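Local coordinates for Peptide/nickel transport system substrate-binding protein (Listeria monocytogenes serotype 1/2a, PDB 5KZT) that binds peptides and probably hands them to a membrane transporter for uptake into the cell, at residues Y97-R102 against L169-V174; D218-K223 against T520-Y525. All blocks are in the same frame, centred on the assembly; numbering follows the deposited sequence.

Contact 1 of 2, residues Y97-R102 against L169-V174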
# COMPACT_ATOMS: atom_id res chain seq x y z
N TYR A 97 -23.03 -3.18 -2.13
CA TYR A 97 -22.14 -3.12 -0.98
C TYR A 97 -22.20 -4.41 -0.18
O TYR A 97 -21.16 -4.94 0.24
CB TYR A 97 -22.47 -1.96 -0.06
CG TYR A 97 -22.19 -0.62 -0.66
CD1 TYR A 97 -23.14 0.02 -1.44
CD2 TYR A 97 -20.99 0.03 -0.42
CE1 TYR A 97 -22.89 1.28 -1.99
CE2 TYR A 97 -20.73 1.28 -0.97
CZ TYR A 97 -21.69 1.90 -1.74
OH TYR A 97 -21.50 3.13 -2.28
N VAL A 98 -23.40 -4.93 0.02
CA VAL A 98 -23.56 -6.19 0.72
C VAL A 98 -22.79 -7.28 -0.02
O VAL A 98 -22.00 -8.02 0.58
CB VAL A 98 -25.04 -6.58 0.87
CG1 VAL A 98 -25.19 -7.99 1.44
CG2 VAL A 98 -25.75 -5.60 1.78
N TYR A 99 -23.00 -7.36 -1.32
CA TYR A 99 -22.28 -8.34 -2.14
C TYR A 99 -20.76 -8.21 -1.98
O TYR A 99 -20.10 -9.20 -1.73
CB TYR A 99 -22.68 -8.23 -3.61
CG TYR A 99 -21.77 -9.02 -4.50
CD1 TYR A 99 -21.78 -10.43 -4.49
CD2 TYR A 99 -20.85 -8.38 -5.31
CE1 TYR A 99 -20.92 -11.15 -5.30
CE2 TYR A 99 -19.99 -9.09 -6.12
CZ TYR A 99 -20.02 -10.47 -6.10
OH TYR A 99 -19.14 -11.15 -6.91
N SER A 100 -20.22 -7.01 -2.14
CA SER A 100 -18.75 -6.86 -2.15
C SER A 100 -18.09 -7.05 -0.78
O SER A 100 -16.99 -7.57 -0.70
CB SER A 100 -18.31 -5.54 -2.76
OG SER A 100 -18.61 -4.47 -1.91
N TRP A 101 -18.73 -6.62 0.29
CA TRP A 101 -18.16 -6.85 1.61
C TRP A 101 -18.21 -8.36 1.94
O TRP A 101 -17.24 -8.91 2.47
CB TRP A 101 -18.88 -6.05 2.66
CG TRP A 101 -18.72 -4.57 2.56
CD1 TRP A 101 -18.40 -3.82 1.46
CD2 TRP A 101 -18.94 -3.65 3.61
NE1 TRP A 101 -18.40 -2.48 1.77
CE2 TRP A 101 -18.73 -2.35 3.09
CE3 TRP A 101 -19.25 -3.80 4.96
CZ2 TRP A 101 -18.85 -1.19 3.89
CZ3 TRP A 101 -19.38 -2.65 5.75
CH2 TRP A 101 -19.18 -1.38 5.20
N ARG A 102 -19.30 -9.04 1.57
CA ARG A 102 -19.33 -10.49 1.75
C ARG A 102 -18.23 -11.15 0.89
O ARG A 102 -17.57 -12.08 1.35
CB ARG A 102 -20.70 -11.07 1.43
CG ARG A 102 -21.82 -10.68 2.37
CD ARG A 102 -23.14 -11.27 1.90
NE ARG A 102 -24.25 -10.92 2.77
CZ ARG A 102 -25.53 -11.25 2.57
NH1 ARG A 102 -25.88 -12.01 1.55
NH2 ARG A 102 -26.45 -10.84 3.41
N LEU A 169 -19.54 -3.57 -5.56
CA LEU A 169 -19.36 -4.30 -6.81
C LEU A 169 -20.72 -4.73 -7.33
O LEU A 169 -21.64 -5.02 -6.56
CB LEU A 169 -18.47 -5.52 -6.60
CG LEU A 169 -17.00 -5.19 -6.32
CD1 LEU A 169 -16.27 -6.44 -5.85
CD2 LEU A 169 -16.32 -4.60 -7.56
N ASN A 170 -20.83 -4.76 -8.66
CA ASN A 170 -22.01 -5.21 -9.35
C ASN A 170 -22.01 -6.73 -9.47
O ASN A 170 -21.34 -7.28 -10.32
CB ASN A 170 -22.05 -4.55 -10.73
CG ASN A 170 -23.32 -4.86 -11.49
OD1 ASN A 170 -23.62 -6.01 -11.84
ND2 ASN A 170 -24.08 -3.82 -11.77
N GLU A 171 -22.80 -7.41 -8.63
CA GLU A 171 -22.76 -8.88 -8.55
C GLU A 171 -23.02 -9.55 -9.89
O GLU A 171 -22.34 -10.51 -10.26
CB GLU A 171 -23.76 -9.41 -7.53
CG GLU A 171 -23.81 -10.94 -7.44
CD GLU A 171 -24.62 -11.44 -6.28
OE1 GLU A 171 -25.22 -10.65 -5.54
OE2 GLU A 171 -24.68 -12.66 -6.11
N LYS A 172 -24.00 -9.03 -10.62
CA LYS A 172 -24.34 -9.60 -11.92
C LYS A 172 -23.16 -9.56 -12.89
O LYS A 172 -22.85 -10.55 -13.56
CB LYS A 172 -25.54 -8.86 -12.51
CG LYS A 172 -26.19 -9.57 -13.68
CD LYS A 172 -27.61 -9.06 -13.96
CE LYS A 172 -27.61 -7.61 -14.44
NZ LYS A 172 -28.67 -7.35 -15.47
N PHE A 173 -22.50 -8.43 -12.95
CA PHE A 173 -21.35 -8.28 -13.82
C PHE A 173 -20.15 -9.14 -13.40
O PHE A 173 -19.54 -9.81 -14.24
CB PHE A 173 -20.94 -6.81 -13.88
CG PHE A 173 -19.81 -6.55 -14.82
CD1 PHE A 173 -20.06 -6.27 -16.16
CD2 PHE A 173 -18.50 -6.55 -14.37
CE1 PHE A 173 -19.01 -6.00 -17.04
CE2 PHE A 173 -17.44 -6.29 -15.24
CZ PHE A 173 -17.70 -6.01 -16.58
N VAL A 174 -19.82 -9.12 -12.10
CA VAL A 174 -18.71 -9.90 -11.57
C VAL A 174 -18.93 -11.38 -11.84
O VAL A 174 -18.02 -12.08 -12.28
CB VAL A 174 -18.45 -9.65 -10.05
CG1 VAL A 174 -17.37 -10.58 -9.51
CG2 VAL A 174 -18.00 -8.21 -9.81

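Contact 2 of 2, residues D218-K223 against T520-Y525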
# COMPACT_ATOMS: atom_id res chain seq x y z
N ASP A 218 -19.82 16.70 -13.34
CA ASP A 218 -19.65 18.15 -13.57
C ASP A 218 -18.42 18.75 -12.86
O ASP A 218 -17.93 19.82 -13.24
CB ASP A 218 -20.92 18.92 -13.22
CG ASP A 218 -22.06 18.71 -14.24
OD1 ASP A 218 -21.85 18.12 -15.34
OD2 ASP A 218 -23.19 19.17 -13.95
N LYS A 219 -17.91 18.08 -11.83
CA LYS A 219 -16.68 18.51 -11.17
C LYS A 219 -15.41 17.91 -11.80
O LYS A 219 -14.31 18.26 -11.40
CB LYS A 219 -16.73 18.14 -9.70
CG LYS A 219 -17.90 18.78 -8.97
CD LYS A 219 -17.65 18.81 -7.48
CE LYS A 219 -18.74 19.61 -6.81
NZ LYS A 219 -18.62 19.46 -5.34
N VAL A 220 -15.56 16.97 -12.73
CA VAL A 220 -14.41 16.33 -13.38
C VAL A 220 -14.06 17.18 -14.59
O VAL A 220 -14.93 17.44 -15.43
CB VAL A 220 -14.71 14.87 -13.79
CG1 VAL A 220 -13.46 14.20 -14.35
CG2 VAL A 220 -15.22 14.08 -12.58
N LYS A 221 -12.82 17.64 -14.66
CA LYS A 221 -12.36 18.57 -15.72
C LYS A 221 -11.48 17.93 -16.77
O LYS A 221 -11.47 18.37 -17.91
CB LYS A 221 -11.62 19.77 -15.10
CG LYS A 221 -12.43 20.59 -14.09
CD LYS A 221 -13.84 20.90 -14.58
CE LYS A 221 -14.78 21.44 -13.50
NZ LYS A 221 -14.65 22.92 -13.32
N LEU A 222 -10.71 16.92 -16.39
CA LEU A 222 -9.88 16.18 -17.33
C LEU A 222 -10.74 15.26 -18.18
O LEU A 222 -11.51 14.47 -17.65
CB LEU A 222 -8.83 15.37 -16.59
CG LEU A 222 -7.73 16.20 -15.94
CD1 LEU A 222 -6.89 15.34 -15.00
CD2 LEU A 222 -6.88 16.88 -17.00
N LYS A 223 -10.63 15.37 -19.50
CA LYS A 223 -11.33 14.43 -20.36
C LYS A 223 -10.59 13.08 -20.45
O LYS A 223 -11.21 12.05 -20.65
CB LYS A 223 -11.65 15.05 -21.73
CG LYS A 223 -10.48 15.22 -22.66
CD LYS A 223 -10.87 16.11 -23.84
CE LYS A 223 -9.69 16.26 -24.77
NZ LYS A 223 -10.00 17.05 -25.96
N THR A 520 -5.99 11.27 -6.14
CA THR A 520 -7.36 11.42 -6.63
C THR A 520 -7.30 12.47 -7.73
O THR A 520 -7.04 13.65 -7.44
CB THR A 520 -8.32 11.84 -5.52
OG1 THR A 520 -8.31 10.84 -4.48
CG2 THR A 520 -9.75 11.99 -6.08
N TYR A 521 -7.51 12.04 -8.97
CA TYR A 521 -7.45 12.93 -10.12
C TYR A 521 -8.77 13.63 -10.43
O TYR A 521 -8.81 14.44 -11.36
CB TYR A 521 -7.02 12.17 -11.38
CG TYR A 521 -5.75 11.37 -11.24
CD1 TYR A 521 -4.61 11.92 -10.62
CD2 TYR A 521 -5.67 10.09 -11.73
CE1 TYR A 521 -3.43 11.19 -10.50
CE2 TYR A 521 -4.50 9.35 -11.62
CZ TYR A 521 -3.38 9.89 -11.00
OH TYR A 521 -2.25 9.11 -10.88
N LYS A 522 -9.82 13.30 -9.66
CA LYS A 522 -11.19 13.74 -9.92
C LYS A 522 -11.29 15.21 -10.32
O LYS A 522 -11.91 15.49 -11.32
CB LYS A 522 -12.07 13.48 -8.69
CG LYS A 522 -13.53 13.88 -8.82
CD LYS A 522 -14.28 13.63 -7.53
CE LYS A 522 -15.63 14.32 -7.56
NZ LYS A 522 -16.47 13.96 -6.39
N GLU A 523 -10.68 16.11 -9.54
CA GLU A 523 -10.85 17.57 -9.76
C GLU A 523 -9.57 18.24 -10.22
O GLU A 523 -9.47 19.46 -10.21
CB GLU A 523 -11.40 18.24 -8.50
CG GLU A 523 -12.73 17.65 -8.03
CD GLU A 523 -13.46 18.54 -7.02
OE1 GLU A 523 -13.78 19.69 -7.34
OE2 GLU A 523 -13.77 18.07 -5.91
N THR A 524 -8.59 17.44 -10.64
CA THR A 524 -7.39 17.94 -11.26
C THR A 524 -7.73 18.61 -12.59
O THR A 524 -8.65 18.19 -13.29
CB THR A 524 -6.41 16.78 -11.45
OG1 THR A 524 -6.21 16.18 -10.17
CG2 THR A 524 -5.07 17.22 -12.04
N TYR A 525 -7.00 19.66 -12.91
CA TYR A 525 -7.20 20.35 -14.20
C TYR A 525 -5.91 21.01 -14.64
O TYR A 525 -4.96 21.12 -13.85
CB TYR A 525 -8.37 21.37 -14.11
CG TYR A 525 -8.10 22.56 -13.22
CD1 TYR A 525 -8.37 22.52 -11.86
CD2 TYR A 525 -7.56 23.73 -13.75
CE1 TYR A 525 -8.10 23.62 -11.04
CE2 TYR A 525 -7.28 24.82 -12.95
CZ TYR A 525 -7.54 24.77 -11.61
OH TYR A 525 -7.24 25.86 -10.83
O HOH W 1 -13.90 20.49 -9.89
O HOH W 2 -10.42 16.26 -13.55

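Contact 1 of 2, residues Y97-R102 against L169-V174
Y99 of helix 94-105 reaches across to the first turn of helix 171-177, where its ring is laid against E171 at the start of that helix. Y99 CG, anti to its backbone N (chi1 168°), starts the ring out toward the 169-174 segment. E171 CB sits over the middle of the ring, 3.6 Å from the centroid of the Y99 ring and 11° off its normal, a CH-pi contact. Beyond CG the extended E171 chain carries its carboxylate over the CD1 side, with E171 CD 3.5 Å from Y99 CD1 and the two planes only 12° apart. L169 CB meets the ring at its edge, in plane, 3.9 Å from Y99 CE2. At the far end Y99 OH lies 3.2 Å from V174 CG1, a close fit against one methyl. Next to the ring, S100 CB packs 3.8 Å from L169 CD1, while S100 OG hydrogen-bonds to F167 O, tying the loop ahead of L169 to the helix. N170 is the N-cap: its OD1 accepts from F173 N (2.9 Å), and its ND2 bonds D90 OD2. The result is an aromatic side chain of helix 94-105 packed on the N-capped first turn of helix 171-177.

Contact 2 of 2, residues D218-K223 against T520-Y525
V220 and K522 meet where the loop 218-223 passes the turn 521-524: V220 CA lies 3.3 Å from K522 O, a CA-H...O contact with an angle of 162° at the hydrogen. V220 CG1 and CG2 both lie close to the same oxygen, and V220 CG2 packs on K522 CG, the two side chains crossing at about a right angle. Further along, L222 CG rests 3.4 Å from T524 O, and its CD1 touches T524 CB and CG2. K221 and Y525 run side by side, pointing the same way, and meet through their CB atoms; K221 then bends at chi2 (-46°), and its end leads away. At the other edge K219 and E523 also lie alongside each other, K219 CD to E523 OE1, but the amine stops short of the carboxylate, with K219 NZ 5.1 Å from E523 OE2.

Direct polar bonds between the segments are replaced by two waters. One donates both to K219 O and to E523 OE1, 2.7 Å from the latter. The other accepts from L222 N and lies 2.8 Å from K522 O and 2.6 Å from T524 O, joining the loop backbone to two carbonyls of the turn.

Behind this first shell, the turn is closed by T524 N bonding Y521 O, and T524 OG1 is bonded to N509 O. K522, anti at chi1 and extended beyond CG, sends NZ to a salt bridge with D216 and a hydrogen bond to Y214 OH, both shortly before D218. V220 O takes a bond from K210 NZ, and L222 packs on L17 of strand 16-21. The whole is a type I beta turn docked, partly through water, against the loop connecting antiparallel strands 205-210 and 224-229.

How the contacts relate
Contacts 1 and 2 use separate elements; their centres are 27 Å apart and their nearest atoms about 13 Å. The 97-102/169-174 contact is mostly buried and joins a helix to the loop and first turn of another, by carbon packing around one aromatic ring, while its side-chain hydrogen bonds stay within a segment or run to residues outside the two segments, such as D90 and F167. The 218-223/520-525 contact is only partly buried, with K219, K221 and E523 exposed. It brings a segment near the chain's C-terminal end against a loop 297 residues earlier, mixing aliphatic packing with waters that bridge backbone groups and one carboxylate. The second thus joins inter-strand loops.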